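Side-chain contacts in putative esterase (PDB 2RAU), which is probably a lipase or esterase of the alpha/beta-hydrolase class and binds calcium: residues 21-26 with 66-71; 88-91 with 95-98; 121-126 with 284-289; 146-151 with 160-165. All coordinates share one frame; numbering follows the deposited sequence. Where two conformers were deposited one is given.

Contact 1: residues 21-26 with 66-71; sequences LIENIW and LVTISW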
loop_
_atom_site.group_PDB
_atom_site.type_symbol
_atom_site.label_atom_id
_atom_site.label_comp_id
_atom_site.label_asym_id
_atom_site.label_seq_id
_atom_site.Cartn_x
_atom_site.Cartn_y
_atom_site.Cartn_z
ATOM N N LEU A 21 19.370 -8.022 4.700
ATOM C CA LEU A 21 18.048 -8.419 4.199
ATOM C C LEU A 21 18.121 -8.835 2.747
ATOM O O LEU A 21 18.836 -8.231 1.933
ATOM C CB LEU A 21 17.030 -7.294 4.349
ATOM C CG LEU A 21 16.739 -6.828 5.765
ATOM C CD1 LEU A 21 15.749 -5.671 5.705
ATOM C CD2 LEU A 21 16.257 -7.988 6.644
ATOM N N ILE A 22 17.404 -9.894 2.387
ATOM C CA ILE A 22 17.428 -10.320 0.993
ATOM C C ILE A 22 15.995 -10.380 0.437
ATOM O O ILE A 22 15.017 -10.577 1.173
ATOM C CB ILE A 22 18.296 -11.622 0.770
ATOM C CG1 ILE A 22 17.558 -12.838 1.268
ATOM C CG2 ILE A 22 19.739 -11.492 1.420
ATOM C CD1 ILE A 22 16.635 -13.458 0.237
ATOM N N GLU A 23 15.898 -10.130 -0.864
ATOM C CA GLU A 23 14.639 -10.097 -1.593
ATOM C C GLU A 23 14.555 -11.185 -2.665
ATOM O O GLU A 23 15.510 -11.477 -3.349
ATOM C CB GLU A 23 14.516 -8.719 -2.244
ATOM C CG GLU A 23 13.178 -8.413 -2.871
ATOM C CD GLU A 23 13.115 -7.069 -3.586
ATOM O OE1 GLU A 23 14.176 -6.509 -3.985
ATOM O OE2 GLU A 23 11.985 -6.585 -3.779
ATOM N N ASN A 24 13.370 -11.786 -2.775
ATOM C CA ASN A 24 13.010 -12.669 -3.859
ATOM C C ASN A 24 11.762 -12.092 -4.512
ATOM O O ASN A 24 10.919 -11.535 -3.837
ATOM C CB ASN A 24 12.792 -14.084 -3.347
ATOM C CG ASN A 24 14.113 -14.748 -2.974
ATOM O OD1 ASN A 24 14.797 -15.237 -3.832
ATOM N ND2 ASN A 24 14.519 -14.642 -1.707
ATOM N N ILE A 25 11.683 -12.179 -5.827
ATOM C CA ILE A 25 10.516 -11.712 -6.564
ATOM C C ILE A 25 10.082 -12.800 -7.574
ATOM O O ILE A 25 10.899 -13.343 -8.304
ATOM C CB ILE A 25 10.754 -10.413 -7.351
ATOM C CG1 ILE A 25 11.368 -9.314 -6.469
ATOM C CG2 ILE A 25 9.482 -9.937 -7.957
ATOM C CD1 ILE A 25 11.735 -8.053 -7.218
ATOM N N TRP A 26 8.783 -13.057 -7.585
ATOM C CA TRP A 26 8.155 -13.934 -8.549
ATOM C C TRP A 26 7.078 -13.172 -9.244
ATOM O O TRP A 26 6.458 -12.286 -8.684
ATOM C CB TRP A 26 7.504 -15.129 -7.883
ATOM C CG TRP A 26 8.398 -16.013 -7.110
ATOM C CD1 TRP A 26 8.958 -17.171 -7.530
ATOM C CD2 TRP A 26 8.806 -15.841 -5.748
ATOM N NE1 TRP A 26 9.675 -17.744 -6.519
ATOM C CE2 TRP A 26 9.611 -16.948 -5.416
ATOM C CE3 TRP A 26 8.536 -14.889 -4.772
ATOM C CZ2 TRP A 26 10.168 -17.116 -4.174
ATOM C CZ3 TRP A 26 9.087 -15.064 -3.528
ATOM C CH2 TRP A 26 9.897 -16.175 -3.240
ATOM N N LEU A 66 6.957 -0.785 -1.389
ATOM C CA LEU A 66 7.024 -1.167 0.024
ATOM C C LEU A 66 8.331 -1.747 0.479
ATOM O O LEU A 66 8.619 -1.765 1.677
ATOM C CB LEU A 66 5.868 -2.091 0.385
ATOM C CG LEU A 66 4.600 -1.451 0.940
ATOM C CD1 LEU A 66 4.197 -0.093 0.373
ATOM C CD2 LEU A 66 3.463 -2.374 1.069
ATOM N N VAL A 67 9.131 -2.215 -0.475
ATOM C CA VAL A 67 10.435 -2.783 -0.174
ATOM C C VAL A 67 11.541 -1.787 -0.506
ATOM O O VAL A 67 12.371 -1.501 0.313
ATOM C CB VAL A 67 10.706 -4.120 -0.987
ATOM C CG1 VAL A 67 12.099 -4.752 -0.662
ATOM C CG2 VAL A 67 9.547 -5.133 -0.851
ATOM N N THR A 68 11.557 -1.284 -1.731
ATOM C CA THR A 68 12.662 -0.464 -2.163
ATOM C C THR A 68 12.323 0.989 -2.565
ATOM O O THR A 68 13.215 1.732 -2.997
ATOM C CB THR A 68 13.466 -1.159 -3.311
ATOM O OG1 THR A 68 12.569 -1.526 -4.341
ATOM C CG2 THR A 68 14.236 -2.414 -2.828
ATOM N N ILE A 69 11.080 1.429 -2.376
ATOM C CA ILE A 69 10.704 2.808 -2.660
ATOM C C ILE A 69 11.134 3.156 -4.085
ATOM O O ILE A 69 11.753 4.193 -4.353
ATOM C CB ILE A 69 11.248 3.814 -1.598
ATOM C CG1 ILE A 69 11.283 3.137 -0.185
ATOM C CG2 ILE A 69 10.350 5.072 -1.512
ATOM C CD1 ILE A 69 11.825 4.012 0.936
ATOM N N SER A 70 10.783 2.235 -4.982
ATOM C CA SER A 70 11.124 2.310 -6.377
ATOM C C SER A 70 9.955 1.886 -7.272
ATOM O O SER A 70 8.960 1.296 -6.788
ATOM C CB SER A 70 12.378 1.461 -6.595
ATOM O OG SER A 70 12.207 0.059 -6.374
ATOM N N TRP A 71 10.048 2.265 -8.554
ATOM C CA TRP A 71 9.078 1.884 -9.603
ATOM C C TRP A 71 9.820 1.373 -10.808
ATOM O O TRP A 71 10.583 2.106 -11.435
ATOM C CB TRP A 71 8.272 3.109 -10.008
ATOM C CG TRP A 71 7.185 2.868 -10.997
ATOM C CD1 TRP A 71 5.939 2.372 -10.757
ATOM C CD2 TRP A 71 7.247 3.139 -12.398
ATOM N NE1 TRP A 71 5.220 2.343 -11.918
ATOM C CE2 TRP A 71 6.014 2.760 -12.952
ATOM C CE3 TRP A 71 8.258 3.597 -13.243
ATOM C CZ2 TRP A 71 5.740 2.891 -14.313
ATOM C CZ3 TRP A 71 7.991 3.740 -14.574
ATOM C CH2 TRP A 71 6.737 3.408 -15.102
HETATM O O HOH W 1 11.817 -4.319 -5.079
#
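E23 of strand 21-29 reaches across to V67 and T68 at the end of helix 63-68, and the carboxylate does all the touching from its side. The tight part is the meeting with V67: OE2 of E23 lies 3.6 Å from CG1 of V67, and the carboxylate carbon CD of E23 is 3.9 Å from the same methyl. Both the CB and CG2 of V67 stand only slightly further from OE2, so the oxygen rests against the branched end of the valine, the two side chains meeting at a slant. E23 gets there by being stretched out: CG is anti to the backbone N (chi1 -171°) and the next torsion is also extended, which carries the acid the full length of its chain away from the strand. Toward T68 the fit is looser. The OE1 of E23 comes no nearer than 4.3 Å to CG2 of T68, and a water fills in between the polar ends, donating to OE2 of E23 at 2.6 Å and lying 3.0 Å from OG1 of T68. No direct hydrogen bond joins the segments. The buried carboxylate is nevertheless well satisfied, since H41 bonds OE2 and K10 forms a salt bridge with OE1; these partners would be expected to favour the ionised acid. Strand 21-29 runs antiparallel between strands 7-11 and 37-45, which supply K10 and H41, while V67 also packs on V43 of strand 37-45, so that helix 63-68 lies against this antiparallel part of the main sheet.

Contact 2: residues 88-91 with 95-98; sequences YLAR and NVYT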
loop_
_atom_site.group_PDB
_atom_site.type_symbol
_atom_site.label_atom_id
_atom_site.label_comp_id
_atom_site.label_asym_id
_atom_site.label_seq_id
_atom_site.Cartn_x
_atom_site.Cartn_y
_atom_site.Cartn_z
ATOM N N TYR A 88 11.580 -3.627 8.622
ATOM C CA TYR A 88 11.592 -3.725 10.077
ATOM C C TYR A 88 11.155 -5.099 10.556
ATOM O O TYR A 88 11.812 -5.712 11.406
ATOM C CB TYR A 88 10.643 -2.657 10.671
ATOM C CG TYR A 88 10.706 -2.610 12.184
ATOM C CD1 TYR A 88 11.681 -1.842 12.832
ATOM C CD2 TYR A 88 9.823 -3.344 12.979
ATOM C CE1 TYR A 88 11.744 -1.790 14.212
ATOM C CE2 TYR A 88 9.892 -3.265 14.358
ATOM C CZ TYR A 88 10.847 -2.502 14.953
ATOM O OH TYR A 88 10.922 -2.412 16.313
ATOM N N LEU A 89 10.032 -5.575 10.038
ATOM C CA LEU A 89 9.582 -6.918 10.420
ATOM C C LEU A 89 10.547 -7.994 9.927
ATOM O O LEU A 89 10.789 -8.948 10.641
ATOM C CB LEU A 89 8.134 -7.180 10.005
ATOM C CG LEU A 89 7.054 -6.341 10.654
ATOM C CD1 LEU A 89 5.728 -6.757 10.018
ATOM C CD2 LEU A 89 7.078 -6.510 12.189
ATOM N N ALA A 90 11.102 -7.841 8.723
ATOM C CA ALA A 90 12.093 -8.810 8.233
ATOM C C ALA A 90 13.356 -8.806 9.113
ATOM O O ALA A 90 13.897 -9.867 9.432
ATOM C CB ALA A 90 12.424 -8.557 6.766
ATOM N N ARG A 91 13.834 -7.621 9.527
ATOM C CA ARG A 91 15.001 -7.539 10.414
ATOM C C ARG A 91 14.754 -8.199 11.739
ATOM O O ARG A 91 15.663 -8.686 12.373
ATOM C CB ARG A 91 15.396 -6.063 10.689
ATOM C CG ARG A 91 16.217 -5.448 9.592
ATOM C CD ARG A 91 17.655 -6.044 9.466
ATOM N NE ARG A 91 18.475 -5.715 10.608
ATOM C CZ ARG A 91 19.054 -4.531 10.813
ATOM N NH1 ARG A 91 18.941 -3.543 9.937
ATOM N NH2 ARG A 91 19.762 -4.340 11.910
ATOM N N ASN A 95 9.266 -13.637 7.827
ATOM C CA ASN A 95 9.170 -13.715 6.384
ATOM C C ASN A 95 8.068 -12.698 6.049
ATOM O O ASN A 95 6.925 -12.857 6.471
ATOM C CB ASN A 95 8.744 -15.086 5.866
ATOM C CG ASN A 95 9.803 -16.163 6.019
ATOM O OD1 ASN A 95 10.992 -15.943 5.717
ATOM N ND2 ASN A 95 9.380 -17.327 6.506
ATOM N N VAL A 96 8.404 -11.682 5.274
ATOM C CA VAL A 96 7.437 -10.645 4.903
ATOM C C VAL A 96 7.273 -10.642 3.393
ATOM O O VAL A 96 8.234 -10.681 2.678
ATOM C CB VAL A 96 7.856 -9.234 5.402
ATOM C CG1 VAL A 96 6.698 -8.197 5.183
ATOM C CG2 VAL A 96 8.324 -9.338 6.925
ATOM N N TYR A 97 6.029 -10.586 2.941
ATOM C CA TYR A 97 5.706 -10.659 1.553
ATOM C C TYR A 97 4.846 -9.480 1.206
ATOM O O TYR A 97 4.139 -8.927 2.052
ATOM C CB TYR A 97 4.896 -11.937 1.246
ATOM C CG TYR A 97 5.553 -13.262 1.598
ATOM C CD1 TYR A 97 5.481 -13.783 2.892
ATOM C CD2 TYR A 97 6.186 -14.015 0.638
ATOM C CE1 TYR A 97 6.023 -15.028 3.210
ATOM C CE2 TYR A 97 6.739 -15.279 0.952
ATOM C CZ TYR A 97 6.654 -15.767 2.241
ATOM O OH TYR A 97 7.171 -17.022 2.484
ATOM N N THR A 98 4.883 -9.076 -0.063
ATOM C CA THR A 98 4.050 -7.987 -0.518
ATOM C C THR A 98 3.858 -8.101 -2.040
ATOM O O THR A 98 4.747 -8.507 -2.760
ATOM C CB THR A 98 4.584 -6.598 -0.052
ATOM O OG1 THR A 98 3.685 -5.557 -0.480
ATOM C CG2 THR A 98 6.046 -6.338 -0.545
#
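V96 turns one methyl, CG2, toward the end of helix 85-91, where it meets L89 and A90; this is the packing of a helix on the strand that directly follows it. Strand 94-100 enters the contact at N95, whose CA is 6.0 Å from that of A90, the nearest pair of CA atoms across the segments. The side chain of N95 nevertheless sets off away from the helix, and its ND2 bonds to the carbonyl of D51. At V96 the direction reverses and the side chain faces the helix. Its CG2 is anti to the carbonyl carbon and beside the backbone N, while CG1 is anti to the backbone N (chi1 -171°), and of the two methyls it is CG2 that touches. That methyl sits 3.6 Å from the backbone N of A90, 3.8 Å from CB of L89 and 4.2 Å from CB of A90, nestling against the start of both side chains and the peptide joining them. L89 meets it through CB alone. Y97 then points to the other face of the sheet, where its OH bonds to D140 and its ring packs on helix 123-141. T98 returns to the helix side but stays distant from 88-91; in the conformer given, its OG1 is held by the carbonyl of I55. The contact is thus a buried van der Waals one, a methyl against two side-chain CB atoms and a backbone N, with no hydrogen bond or charge pair across it; the link is therefore non-directional and probably rests on close fit and burial.

Contact 3: residues 121-126 with 284-289; sequences WGWSTW and RDLKFD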
loop_
_atom_site.group_PDB
_atom_site.type_symbol
_atom_site.label_atom_id
_atom_site.label_comp_id
_atom_site.label_asym_id
_atom_site.label_seq_id
_atom_site.Cartn_x
_atom_site.Cartn_y
_atom_site.Cartn_z
ATOM N N TRP A 121 -11.103 -4.492 -13.664
ATOM C CA TRP A 121 -10.189 -4.566 -12.513
ATOM C C TRP A 121 -10.916 -4.135 -11.247
ATOM O O TRP A 121 -10.650 -3.069 -10.701
ATOM C CB TRP A 121 -8.976 -3.688 -12.782
ATOM C CG TRP A 121 -7.983 -4.292 -13.737
ATOM C CD1 TRP A 121 -8.162 -5.378 -14.547
ATOM C CD2 TRP A 121 -6.682 -3.786 -14.018
ATOM N NE1 TRP A 121 -7.021 -5.597 -15.284
ATOM C CE2 TRP A 121 -6.104 -4.626 -14.979
ATOM C CE3 TRP A 121 -5.937 -2.720 -13.519
ATOM C CZ2 TRP A 121 -4.814 -4.445 -15.443
ATOM C CZ3 TRP A 121 -4.651 -2.519 -14.000
ATOM C CH2 TRP A 121 -4.107 -3.379 -14.944
ATOM N N GLY A 122 -11.836 -4.993 -10.819
ATOM C CA GLY A 122 -12.662 -4.813 -9.641
ATOM C C GLY A 122 -12.251 -5.739 -8.523
ATOM O O GLY A 122 -11.176 -6.312 -8.540
ATOM N N TRP A 123 -13.147 -5.917 -7.568
ATOM C CA TRP A 123 -12.882 -6.697 -6.373
ATOM C C TRP A 123 -12.654 -8.177 -6.627
ATOM O O TRP A 123 -11.796 -8.794 -6.007
ATOM C CB TRP A 123 -14.019 -6.485 -5.341
ATOM C CG TRP A 123 -13.817 -5.250 -4.614
ATOM C CD1 TRP A 123 -14.553 -4.088 -4.696
ATOM C CD2 TRP A 123 -12.722 -4.967 -3.753
ATOM N NE1 TRP A 123 -14.006 -3.133 -3.888
ATOM C CE2 TRP A 123 -12.868 -3.648 -3.307
ATOM C CE3 TRP A 123 -11.651 -5.724 -3.278
ATOM C CZ2 TRP A 123 -11.982 -3.069 -2.396
ATOM C CZ3 TRP A 123 -10.750 -5.134 -2.416
ATOM C CH2 TRP A 123 -10.932 -3.838 -1.957
ATOM N N SER A 124 -13.422 -8.797 -7.506
ATOM C CA SER A 124 -13.163 -10.223 -7.760
ATOM C C SER A 124 -11.768 -10.419 -8.387
ATOM O O SER A 124 -11.054 -11.373 -8.054
ATOM C CB SER A 124 -14.300 -10.897 -8.556
ATOM O OG SER A 124 -14.405 -10.344 -9.826
ATOM N N THR A 125 -11.345 -9.500 -9.239
ATOM C CA THR A 125 -10.000 -9.568 -9.799
ATOM C C THR A 125 -8.928 -9.420 -8.723
ATOM O O THR A 125 -8.028 -10.242 -8.626
ATOM C CB THR A 125 -9.814 -8.524 -10.939
ATOM O OG1 THR A 125 -10.728 -8.837 -11.994
ATOM C CG2 THR A 125 -8.363 -8.497 -11.467
ATOM N N TRP A 126 -9.020 -8.363 -7.932
ATOM C CA TRP A 126 -8.049 -8.075 -6.878
ATOM C C TRP A 126 -8.013 -9.206 -5.853
ATOM O O TRP A 126 -6.941 -9.618 -5.462
ATOM C CB TRP A 126 -8.372 -6.714 -6.198
ATOM C CG TRP A 126 -7.402 -5.609 -6.522
ATOM C CD1 TRP A 126 -6.678 -4.852 -5.620
ATOM C CD2 TRP A 126 -6.997 -5.154 -7.827
ATOM N NE1 TRP A 126 -5.877 -3.956 -6.296
ATOM C CE2 TRP A 126 -6.067 -4.101 -7.638
ATOM C CE3 TRP A 126 -7.351 -5.513 -9.135
ATOM C CZ2 TRP A 126 -5.467 -3.446 -8.690
ATOM C CZ3 TRP A 126 -6.744 -4.857 -10.181
ATOM C CH2 TRP A 126 -5.842 -3.836 -9.958
ATOM N N ARG A 284 -18.738 0.026 -5.048
ATOM C CA ARG A 284 -19.197 0.356 -3.702
ATOM C C ARG A 284 -20.483 -0.443 -3.398
ATOM O O ARG A 284 -20.792 -0.710 -2.238
ATOM C CB ARG A 284 -19.480 1.866 -3.619
ATOM C CG ARG A 284 -20.658 2.317 -4.518
ATOM C CD ARG A 284 -20.952 3.804 -4.421
ATOM N NE ARG A 284 -20.005 4.640 -5.170
ATOM C CZ ARG A 284 -20.027 4.834 -6.497
ATOM N NH1 ARG A 284 -20.929 4.225 -7.278
ATOM N NH2 ARG A 284 -19.118 5.635 -7.054
ATOM N N ASP A 285 -21.222 -0.800 -4.459
ATOM C CA ASP A 285 -22.445 -1.621 -4.372
ATOM C C ASP A 285 -22.238 -2.947 -3.638
ATOM O O ASP A 285 -23.053 -3.311 -2.791
ATOM C CB ASP A 285 -22.972 -1.936 -5.780
ATOM N N LEU A 286 -21.158 -3.662 -3.978
ATOM C CA LEU A 286 -20.826 -4.989 -3.384
ATOM C C LEU A 286 -20.781 -4.998 -1.855
ATOM O O LEU A 286 -20.067 -4.204 -1.230
ATOM C CB LEU A 286 -19.468 -5.513 -3.892
ATOM C CG LEU A 286 -19.386 -6.208 -5.246
ATOM C CD1 LEU A 286 -20.280 -5.564 -6.332
ATOM C CD2 LEU A 286 -17.936 -6.211 -5.632
ATOM N N LYS A 287 -21.540 -5.911 -1.264
ATOM C CA LYS A 287 -21.582 -6.062 0.177
ATOM C C LYS A 287 -20.630 -7.193 0.578
ATOM O O LYS A 287 -20.694 -8.293 0.036
ATOM C CB LYS A 287 -23.016 -6.364 0.654
ATOM N N PHE A 288 -19.717 -6.888 1.494
ATOM C CA PHE A 288 -18.829 -7.871 2.086
ATOM C C PHE A 288 -19.252 -8.080 3.535
ATOM O O PHE A 288 -19.498 -7.121 4.260
ATOM C CB PHE A 288 -17.384 -7.395 2.039
ATOM C CG PHE A 288 -16.751 -7.513 0.697
ATOM C CD1 PHE A 288 -16.098 -8.666 0.336
ATOM C CD2 PHE A 288 -16.773 -6.452 -0.207
ATOM C CE1 PHE A 288 -15.467 -8.773 -0.921
ATOM C CE2 PHE A 288 -16.156 -6.560 -1.458
ATOM C CZ PHE A 288 -15.496 -7.724 -1.805
ATOM N N ASP A 289 -19.311 -9.331 3.967
ATOM C CA ASP A 289 -19.756 -9.626 5.317
ATOM C C ASP A 289 -18.632 -9.572 6.349
ATOM O O ASP A 289 -17.889 -10.530 6.519
ATOM C CB ASP A 289 -20.429 -11.011 5.347
ATOM C CG ASP A 289 -21.134 -11.296 6.680
ATOM O OD1 ASP A 289 -21.399 -10.327 7.441
ATOM O OD2 ASP A 289 -21.420 -12.490 6.952
#
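The backbone N of W123 hydrogen-bonds to OE1 of E283, just ahead of segment 284-289, so a polar tie runs beside the apolar meeting of W123 with L286 and F288. W123 opens helix 123-141 of this alpha/beta-hydrolase fold, with G122 at the N-cap position and its carbonyl O receiving the N of W126 at 3.0 Å. The central feature is a T-shaped (edge-to-face) pair: F288 directs its edge at one face of the W123 indole, the planes inclined at 74° and the centroid of the five-membered ring 5.5 Å from that of F288. CE2 of F288 stands over that face toward its rim, while CB of W123 lies at the phenyl edge, close to its plane. In W123, CG is anti to the carbonyl carbon (chi1 -81°), which swings the indole beside the backbone N. L286 adds a methyl at the base of the tryptophan, although this loop residue is itself exposed. F153, A157 and N160 of helix 153-169 also pack on W123, so that helix and the loop before strand 297-302 both pack on the indole. CD2 of L286 approaches CB of W123 to 3.9 Å and CD1 of W123 to 4.1 Å.

Contact 4: residues 146-151 with 160-165; sequences IYLAGE and NYSSLY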
loop_
_atom_site.group_PDB
_atom_site.type_symbol
_atom_site.label_atom_id
_atom_site.label_comp_id
_atom_site.label_asym_id
_atom_site.label_seq_id
_atom_site.Cartn_x
_atom_site.Cartn_y
_atom_site.Cartn_z
ATOM N N ILE A 146 -1.869 -17.093 7.659
ATOM C CA ILE A 146 -0.916 -15.987 7.699
ATOM C C ILE A 146 -1.444 -14.733 8.421
ATOM O O ILE A 146 -2.646 -14.584 8.706
ATOM C CB ILE A 146 -0.446 -15.621 6.264
ATOM C CG1 ILE A 146 -1.566 -14.941 5.481
ATOM C CG2 ILE A 146 0.077 -16.856 5.427
ATOM C CD1 ILE A 146 -1.112 -14.452 4.115
ATOM N N TYR A 147 -0.494 -13.847 8.736
ATOM C CA TYR A 147 -0.789 -12.509 9.203
ATOM C C TYR A 147 -0.965 -11.663 7.963
ATOM O O TYR A 147 -0.146 -11.701 7.050
ATOM C CB TYR A 147 0.323 -11.957 10.071
ATOM C CG TYR A 147 0.523 -12.698 11.347
ATOM C CD1 TYR A 147 -0.420 -12.632 12.344
ATOM C CD2 TYR A 147 1.652 -13.463 11.558
ATOM C CE1 TYR A 147 -0.255 -13.303 13.510
ATOM C CE2 TYR A 147 1.835 -14.131 12.721
ATOM C CZ TYR A 147 0.871 -14.053 13.715
ATOM O OH TYR A 147 1.029 -14.718 14.919
ATOM N N LEU A 148 -2.057 -10.917 7.923
ATOM C CA LEU A 148 -2.377 -10.099 6.760
ATOM C C LEU A 148 -2.477 -8.631 7.201
ATOM O O LEU A 148 -3.294 -8.269 8.051
ATOM C CB LEU A 148 -3.710 -10.526 6.148
ATOM C CG LEU A 148 -4.140 -9.821 4.860
ATOM C CD1 LEU A 148 -3.103 -10.082 3.802
ATOM C CD2 LEU A 148 -5.506 -10.290 4.434
ATOM N N ALA A 149 -1.659 -7.798 6.577
ATOM C CA ALA A 149 -1.605 -6.373 6.869
ATOM C C ALA A 149 -2.019 -5.645 5.635
ATOM O O ALA A 149 -1.838 -6.130 4.502
ATOM C CB ALA A 149 -0.206 -5.960 7.307
ATOM N N GLY A 150 -2.540 -4.447 5.832
ATOM C CA GLY A 150 -3.007 -3.603 4.757
ATOM C C GLY A 150 -2.787 -2.128 5.031
ATOM O O GLY A 150 -3.051 -1.661 6.137
ATOM N N GLU A 151 -2.275 -1.409 4.024
ATOM C CA GLU A 151 -2.087 0.046 4.125
ATOM C C GLU A 151 -3.136 0.771 3.317
ATOM O O GLU A 151 -3.224 0.588 2.118
ATOM C CB GLU A 151 -0.693 0.435 3.594
ATOM C CG GLU A 151 0.446 -0.271 4.294
ATOM C CD GLU A 151 1.832 0.197 3.884
ATOM O OE1 GLU A 151 1.956 0.998 2.905
ATOM O OE2 GLU A 151 2.805 -0.232 4.543
ATOM N N ASN A 160 -11.857 -7.279 3.184
ATOM C CA ASN A 160 -12.677 -7.946 2.154
ATOM C C ASN A 160 -12.200 -9.401 1.878
ATOM O O ASN A 160 -13.006 -10.344 1.777
ATOM C CB ASN A 160 -12.672 -7.100 0.868
ATOM C CG ASN A 160 -13.469 -5.830 1.014
ATOM O OD1 ASN A 160 -14.099 -5.614 2.044
ATOM N ND2 ASN A 160 -13.408 -4.949 0.008
ATOM N N TYR A 161 -10.888 -9.569 1.742
ATOM C CA TYR A 161 -10.284 -10.888 1.567
ATOM C C TYR A 161 -10.609 -11.791 2.762
ATOM O O TYR A 161 -11.038 -12.946 2.583
ATOM C CB TYR A 161 -8.748 -10.791 1.374
ATOM C CG TYR A 161 -8.150 -12.114 1.070
ATOM C CD1 TYR A 161 -8.036 -12.560 -0.236
ATOM C CD2 TYR A 161 -7.711 -12.962 2.099
ATOM C CE1 TYR A 161 -7.524 -13.806 -0.511
ATOM C CE2 TYR A 161 -7.175 -14.226 1.810
ATOM C CZ TYR A 161 -7.096 -14.633 0.510
ATOM O OH TYR A 161 -6.580 -15.885 0.203
ATOM N N SER A 162 -10.439 -11.248 3.970
ATOM C CA SER A 162 -10.694 -11.984 5.188
ATOM C C SER A 162 -12.151 -12.371 5.328
ATOM O O SER A 162 -12.440 -13.436 5.798
ATOM C CB SER A 162 -10.257 -11.179 6.421
ATOM O OG SER A 162 -8.866 -10.991 6.425
ATOM N N SER A 163 -13.069 -11.510 4.911
ATOM C CA SER A 163 -14.479 -11.820 5.007
ATOM C C SER A 163 -14.826 -13.100 4.222
ATOM O O SER A 163 -15.809 -13.771 4.545
ATOM C CB SER A 163 -15.327 -10.641 4.533
ATOM O OG SER A 163 -15.395 -10.575 3.127
ATOM N N LEU A 164 -14.018 -13.433 3.210
ATOM C CA LEU A 164 -14.267 -14.573 2.373
ATOM C C LEU A 164 -13.441 -15.788 2.746
ATOM O O LEU A 164 -13.893 -16.895 2.538
ATOM C CB LEU A 164 -13.989 -14.221 0.915
ATOM C CG LEU A 164 -14.891 -13.191 0.244
ATOM C CD1 LEU A 164 -14.214 -12.715 -1.073
ATOM C CD2 LEU A 164 -16.290 -13.733 0.012
ATOM N N TYR A 165 -12.222 -15.582 3.255
ATOM C CA TYR A 165 -11.259 -16.641 3.434
ATOM C C TYR A 165 -10.597 -16.758 4.786
ATOM O O TYR A 165 -9.694 -17.567 4.931
ATOM C CB TYR A 165 -10.146 -16.427 2.417
ATOM C CG TYR A 165 -10.606 -16.450 0.969
ATOM C CD1 TYR A 165 -11.065 -17.623 0.402
ATOM C CD2 TYR A 165 -10.536 -15.324 0.164
ATOM C CE1 TYR A 165 -11.446 -17.669 -0.918
ATOM C CE2 TYR A 165 -10.916 -15.360 -1.160
ATOM C CZ TYR A 165 -11.382 -16.534 -1.685
ATOM O OH TYR A 165 -11.757 -16.621 -3.006
#
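L148 and the ring-bearing side chain of Y161 cross at about a right angle, joining strand 146-151 to helix 153-169 within a beta-alpha-beta unit that strand 170-176 completes. G150 belongs to a GxSxG sequence, G150 to G154, consistent with the nucleophile elbow of alpha/beta-hydrolases, so the strand and helix packed here are those that would flank the elbow. One methyl of the leucine makes both contacts: CD2 of L148 comes within 4.2 Å of CD2 of Y161, arriving obliquely to the ring. L148 extends its CG anti to the backbone N (chi1 -176°), and this sends the branch out from the strand toward the helix. Y161 has the same first torsion, and CD2 of Y165 lies over one face of its ring, offset toward the rim. The hydroxyl of Y161 is bonded to D169, and its ring also touches I130 and V134 of helix 123-141. S162, the next residue round the helix, brings its hydroxyl toward the same leucine methyl, but the oxygen spends its hydrogen bond on the carbonyl of A158. The OG of S162 accordingly makes only a loose approach to CD2 of L148, at 4.0 Å.

Contacts 1, 2 and 4 all reach the large mixed sheet, whereas contact 3 joins the start of helix 123-141 to the loop before strand 297-302. Contacts 1 and 2 are neighbours, their centres about 10 Å apart, and touch where L21 CD2 meets A90 CB at 3.9 Å. Contact 4 is centred about 16 Å from contact 2, and strand 52-56 lies between their strands, 94-100 and 146-151. Contacts 3 and 4, with centres about 14 Å apart, touch where N160 and S163 of contact 4 meet F288 of contact 3. Along the chain contacts 1 and 2 come in series, and contact 4 is nested inside the loop closed by contact 3, so distant sequence is drawn over the helix after the probable nucleophile elbow.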